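Local coordinates for protein APL1 (Anopheles gambiae, PDB 3O6N) that probably regulates complement-like immunity in the mosquito as the leucine-rich repeat partner of LRIM1 in a heterodimeric complex, at residues L231-Q234 / H235-L238. Sequence-based numbering, arbitrary orientation.
With NAG (2-acetamido-2-deoxy-beta-D-glucopyranose), chain C.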
ATOM      1  N   LEU A 231       8.646   2.518   0.609  1.00 11.45           N
ATOM      2  CA  LEU A 231       7.947   3.304  -0.395  1.00 11.66           C
ATOM      3  C   LEU A 231       7.595   2.437  -1.596  1.00 14.03           C
ATOM      4  O   LEU A 231       8.481   1.985  -2.328  1.00 14.96           O
ATOM      5  CB  LEU A 231       8.815   4.494  -0.831  1.00 11.79           C
ATOM      6  CG  LEU A 231       8.247   5.421  -1.911  1.00 11.94           C
ATOM      7  CD1 LEU A 231       6.909   6.017  -1.472  1.00 11.94           C
ATOM      8  CD2 LEU A 231       9.250   6.530  -2.245  1.00 15.56           C
ATOM      9  N   LYS A 232       6.302   2.202  -1.795  0.59 13.26           N
ATOM     10  CA  LYS A 232       5.841   1.385  -2.909  0.59 14.08           C
ATOM     11  C   LYS A 232       5.245   2.266  -4.005  0.59 15.17           C
ATOM     12  O   LYS A 232       4.192   2.880  -3.817  0.59 15.12           O
ATOM     13  CB  LYS A 232       4.810   0.358  -2.431  0.59 13.47           C
ATOM     14  CG  LYS A 232       5.221  -0.400  -1.172  0.59 12.39           C
ATOM     15  CD  LYS A 232       6.548  -1.134  -1.357  0.59 16.26           C
ATOM     16  CE  LYS A 232       6.454  -2.237  -2.406  0.59 13.32           C
ATOM     17  NZ  LYS A 232       5.575  -3.366  -1.978  0.59 13.91           N
ATOM     18  N   LEU A 233       5.924   2.328  -5.146  1.00 12.90           N
ATOM     19  CA  LEU A 233       5.469   3.148  -6.264  1.00 10.74           C
ATOM     20  C   LEU A 233       5.385   2.365  -7.573  1.00 14.94           C
ATOM     21  O   LEU A 233       5.358   2.958  -8.654  1.00 15.72           O
ATOM     22  CB  LEU A 233       6.389   4.362  -6.441  1.00  9.17           C
ATOM     23  CG  LEU A 233       6.185   5.488  -5.429  1.00 17.32           C
ATOM     24  CD1 LEU A 233       7.339   6.478  -5.481  1.00 17.25           C
ATOM     25  CD2 LEU A 233       4.857   6.181  -5.697  1.00 21.86           C
ATOM     26  N   GLN A 234       5.336   1.042  -7.483  1.00 16.05           N
ATOM     27  CA  GLN A 234       5.292   0.231  -8.697  1.00 13.48           C
ATOM     28  C   GLN A 234       3.980   0.481  -9.445  1.00 16.61           C
ATOM     29  O   GLN A 234       2.969   0.815  -8.835  1.00 15.18           O
ATOM     30  CB  GLN A 234       5.473  -1.262  -8.384  1.00 13.57           C
ATOM     31  CG  GLN A 234       4.319  -1.910  -7.629  1.00 13.98           C
ATOM     32  CD  GLN A 234       4.416  -1.763  -6.116  1.00 14.51           C
ATOM     33  OE1 GLN A 234       5.135  -0.908  -5.601  1.00 13.98           O
ATOM     34  NE2 GLN A 234       3.684  -2.610  -5.397  1.00 15.57           N
ATOM     35  N   HIS A 235       4.010   0.326 -10.764  1.00 16.85           N
ATOM     36  CA  HIS A 235       2.835   0.555 -11.602  1.00 13.95           C
ATOM     37  C   HIS A 235       2.365   2.005 -11.538  1.00 13.63           C
ATOM     38  O   HIS A 235       1.266   2.301 -11.074  1.00 16.09           O
ATOM     39  CB  HIS A 235       1.702  -0.423 -11.252  1.00 15.70           C
ATOM     40  CG  HIS A 235       2.006  -1.842 -11.624  1.00 17.38           C
ATOM     41  ND1 HIS A 235       1.826  -2.331 -12.899  1.00 18.39           N
ATOM     42  CD2 HIS A 235       2.498  -2.871 -10.893  1.00 15.49           C
ATOM     43  CE1 HIS A 235       2.180  -3.604 -12.936  1.00 20.43           C
ATOM     44  NE2 HIS A 235       2.594  -3.955 -11.732  1.00 18.99           N
ATOM     45  N   ASN A 236       3.225   2.902 -12.000  1.00 15.65           N
ATOM     46  CA  ASN A 236       2.883   4.308 -12.141  1.00 16.95           C
ATOM     47  C   ASN A 236       3.482   4.852 -13.433  1.00 18.96           C
ATOM     48  O   ASN A 236       3.777   4.081 -14.348  1.00 16.89           O
ATOM     49  CB  ASN A 236       3.319   5.106 -10.911  1.00 15.53           C
ATOM     50  CG  ASN A 236       2.311   4.996  -9.769  1.00 14.47           C
ATOM     51  OD1 ASN A 236       1.193   5.477  -9.886  1.00 15.86           O
ATOM     52  ND2 ASN A 236       2.703   4.352  -8.671  1.00 14.21           N
ATOM     53  N   ASN A 237       3.659   6.166 -13.519  1.00 17.70           N
ATOM     54  CA  ASN A 237       4.196   6.772 -14.737  1.00 16.63           C
ATOM     55  C   ASN A 237       5.404   7.658 -14.467  1.00 16.17           C
ATOM     56  O   ASN A 237       5.556   8.716 -15.079  1.00 15.62           O
ATOM     57  CB  ASN A 237       3.103   7.562 -15.469  1.00 19.75           C
ATOM     58  CG  ASN A 237       1.942   6.678 -15.913  1.00 28.46           C
ATOM     59  OD1 ASN A 237       1.058   6.349 -15.120  1.00 26.20           O
ATOM     60  ND2 ASN A 237       1.941   6.291 -17.185  1.00 34.02           N
ATOM     61  N   LEU A 238       6.269   7.216 -13.558  1.00 15.08           N
ATOM     62  CA  LEU A 238       7.438   8.003 -13.165  1.00 16.22           C
ATOM     63  C   LEU A 238       8.509   8.013 -14.250  1.00 18.78           C
ATOM     64  O   LEU A 238       8.789   6.991 -14.868  1.00 18.17           O
ATOM     65  CB  LEU A 238       8.023   7.470 -11.857  1.00 15.35           C
ATOM     66  CG  LEU A 238       7.098   7.627 -10.644  1.00 16.80           C
ATOM     67  CD1 LEU A 238       7.626   6.834  -9.458  1.00 20.48           C
ATOM     68  CD2 LEU A 238       6.941   9.099 -10.302  1.00 17.22           C
TER
HETATM   69  C1  NAG C1003       0.756   5.519 -17.464  1.00 37.64           C
HETATM   70  C2  NAG C1003       0.140   6.209 -18.680  1.00 49.37           C
HETATM   71  C3  NAG C1003      -0.903   5.365 -19.411  1.00 54.06           C
HETATM   72  C4  NAG C1003      -0.500   3.901 -19.503  1.00 52.57           C
HETATM   73  C5  NAG C1003      -0.047   3.399 -18.140  1.00 48.96           C
HETATM   74  C6  NAG C1003       0.351   1.928 -18.197  1.00 48.84           C
HETATM   75  C7  NAG C1003      -0.118   8.623 -18.747  1.00 64.59           C
HETATM   76  C8  NAG C1003      -1.074   9.760 -18.521  1.00 66.65           C
HETATM   77  N2  NAG C1003      -0.482   7.445 -18.251  1.00 57.67           N
HETATM   78  O3  NAG C1003      -1.081   5.874 -20.715  1.00 57.48           O
HETATM   79  O4  NAG C1003      -1.602   3.143 -19.951  1.00 54.82           O
HETATM   80  O5  NAG C1003       1.058   4.163 -17.710  1.00 44.38           O
HETATM   81  O6  NAG C1003       1.499   1.770 -19.002  1.00 48.56           O
HETATM   82  O7  NAG C1003       0.933   8.796 -19.363  1.00 66.52           O
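Just past the strand that ends at Lys-232, the backbone bends through Leu-233 and Gln-234 and swings round at His-235, whose left-handed conformation (phi and psi both 63°) turns the chain so that the Asn-236 side chain faces the carbonyl of Leu-233. Asn-236 ND2 donates to Leu-233 O at 3.0 Å, nearly straight at 171°. The acceptor lies almost in the amide plane of Asn-236, whereas the donor sits well above the carbonyl plane of Leu-233. With CG anti to its own carbonyl carbon (chi1 -82°), Asn-236 carries ND2 to Leu-233 O; ND2 also reaches Ala-212 O and OD1 takes Ile-217 N, both in the preceding coil. Leu-233 O in turn accepts from Asn-258 ND2 in the following one. Leu-238 CD1 packs 4.0 Å from Leu-233 CD1, the two side chains meeting at about a right angle. His-235 CD2 lies 3.9 Å from Gln-234 CG, and the ring stacks with His-214 and Tyr-257. The Asn-237 CB bond points away from 231-234, and its ND2 is bonded covalently to NAG C1. Asn-236 is the conserved asparagine of the LxxLxLxxNxL repeat, with Asn-258 its counterpart in the next: its buried amide bonds backbone groups of its own turn and of the preceding repeat, and Asn-258 repeats this toward Leu-233 O, linking neighbouring coils of the solenoid.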